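PDB 4DWD: mandelate racemase/muconate lactonizing enzyme, C-terminal domain protein from Paracoccus denitrificans, which binds magnesium and, as a member of the enolase superfamily, probably acts as a hydro-lyase. Local coordinates for residues 41-45 with 272-276. Sequence-based numbering, arbitrary orientation.
Sequences EASPM and IVKMG
Ser-43 N donates to Val-273 O over 2.8 Å, with 147° at the hydrogen. Ser-43 also accepts: its side-chain oxygen Ser-43 OG, set anti to the backbone N (chi1 -171°), takes a bond from Lys-274 NZ at 2.9 Å. The Lys-274 chain runs extended past Ser-43, Lys-274 CG lying 3.5 Å from Ser-43 CB, and bends only at its last torsion (chi4 -71°). This brings Lys-274 NZ to the hydroxyl and to 3.5 Å from SE of Met-45, a selenomethionine. With an alanine here in place of the lysine, Ser-43 OG would probably lose this donor and a gap would open beside Met-45 SE. Val-273 packs against the strand end: Val-273 CG1 lies 3.4 Å from Glu-41 O, and CG2 rests near Ser-43 CA. Glu-41 O is buried without a polar partner, while OE1 of the same glutamate accepts from Gly-305 N. The side chain of Lys-274 lies about 5 Å, at nearest, from that of Glu-249, which binds calcium in this protein, though none is bound to this chain. The contact thus joins the capping domain to the barrel domain beside that metal-binding site. Strand 37-42 leads into it, helix 90-110 packs against Ala-42 and Val-273, and the loop 272-276 runs on into helix 277-291.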
loop_
_atom_site.group_PDB
_atom_site.type_symbol
_atom_site.label_atom_id
_atom_site.label_comp_id
_atom_site.label_asym_id
_atom_site.label_seq_id
_atom_site.Cartn_x
_atom_site.Cartn_y
_atom_site.Cartn_z
ATOM N N GLU B 41 -25.438 4.165 33.564
ATOM C CA GLU B 41 -25.455 2.704 33.478
ATOM C C GLU B 41 -24.153 2.210 32.869
ATOM O O GLU B 41 -23.642 2.825 31.927
ATOM C CB GLU B 41 -26.647 2.225 32.644
ATOM C CG GLU B 41 -26.714 0.708 32.559
ATOM C CD GLU B 41 -28.041 0.164 32.062
ATOM O OE1 GLU B 41 -28.918 0.927 31.595
ATOM O OE2 GLU B 41 -28.195 -1.067 32.141
ATOM N N ALA B 42 -23.621 1.120 33.435
ATOM C CA ALA B 42 -22.459 0.410 32.875
ATOM C C ALA B 42 -22.932 -0.914 32.291
ATOM O O ALA B 42 -23.811 -1.563 32.864
ATOM C CB ALA B 42 -21.417 0.131 33.956
ATOM N N SER B 43 -22.338 -1.339 31.176
ATOM C CA SER B 43 -22.709 -2.615 30.558
ATOM C C SER B 43 -22.582 -3.725 31.603
ATOM O O SER B 43 -21.510 -3.891 32.192
ATOM C CB SER B 43 -21.794 -2.890 29.368
ATOM O OG SER B 43 -22.258 -4.003 28.619
ATOM N N PRO B 44 -23.669 -4.490 31.838
ATOM C CA PRO B 44 -23.681 -5.432 32.970
ATOM C C PRO B 44 -23.050 -6.785 32.614
ATOM O O PRO B 44 -23.679 -7.856 32.784
ATOM C CB PRO B 44 -25.170 -5.566 33.270
ATOM C CG PRO B 44 -25.829 -5.417 31.940
ATOM C CD PRO B 44 -24.996 -4.397 31.189
HETATM N N MSE B 45 -21.802 -6.728 32.149
HETATM C CA MSE B 45 -21.069 -7.938 31.755
HETATM C C MSE B 45 -20.687 -8.665 33.019
HETATM O O MSE B 45 -20.004 -8.105 33.900
HETATM C CB MSE B 45 -19.851 -7.552 30.907
HETATM C CG MSE B 45 -20.262 -6.759 29.658
HETATM SE SE MSE B 45 -21.428 -7.780 28.435
HETATM C CE MSE B 45 -23.206 -7.257 29.045
ATOM N N ILE B 272 -23.027 2.828 24.087
ATOM C CA ILE B 272 -22.970 3.952 25.019
ATOM C C ILE B 272 -22.739 3.591 26.499
ATOM O O ILE B 272 -22.271 4.445 27.271
ATOM C CB ILE B 272 -24.261 4.814 24.838
ATOM C CG1 ILE B 272 -24.106 6.249 25.350
ATOM C CG2 ILE B 272 -25.507 4.126 25.407
ATOM C CD1 ILE B 272 -25.056 7.175 24.624
ATOM N N VAL B 273 -23.079 2.359 26.899
ATOM C CA VAL B 273 -22.825 1.919 28.274
ATOM C C VAL B 273 -21.582 1.049 28.390
ATOM O O VAL B 273 -21.189 0.661 29.506
ATOM C CB VAL B 273 -24.041 1.220 28.940
ATOM C CG1 VAL B 273 -25.231 2.153 28.991
ATOM C CG2 VAL B 273 -24.416 -0.092 28.267
ATOM N N LYS B 274 -20.953 0.760 27.249
ATOM C CA LYS B 274 -19.664 0.054 27.254
ATOM C C LYS B 274 -18.468 0.998 27.204
ATOM O O LYS B 274 -17.378 0.648 27.663
ATOM C CB LYS B 274 -19.561 -0.934 26.082
ATOM C CG LYS B 274 -20.558 -2.078 26.192
ATOM C CD LYS B 274 -20.358 -3.043 25.030
ATOM C CE LYS B 274 -21.376 -4.176 25.033
ATOM N NZ LYS B 274 -21.128 -5.138 26.150
HETATM N N MSE B 275 -18.663 2.172 26.618
HETATM C CA MSE B 275 -17.577 3.134 26.403
HETATM C C MSE B 275 -18.190 4.480 26.143
HETATM O O MSE B 275 -19.303 4.572 25.596
HETATM C CB MSE B 275 -16.713 2.695 25.204
HETATM C CG MSE B 275 -17.448 2.633 23.856
HETATM SE SE MSE B 275 -17.414 4.357 22.896
HETATM C CE MSE B 275 -15.600 4.212 22.161
ATOM N N GLY B 276 -17.472 5.523 26.553
ATOM C CA GLY B 276 -17.748 6.881 26.109
ATOM C C GLY B 276 -18.914 7.616 26.735
ATOM O O GLY B 276 -18.833 8.815 26.972
#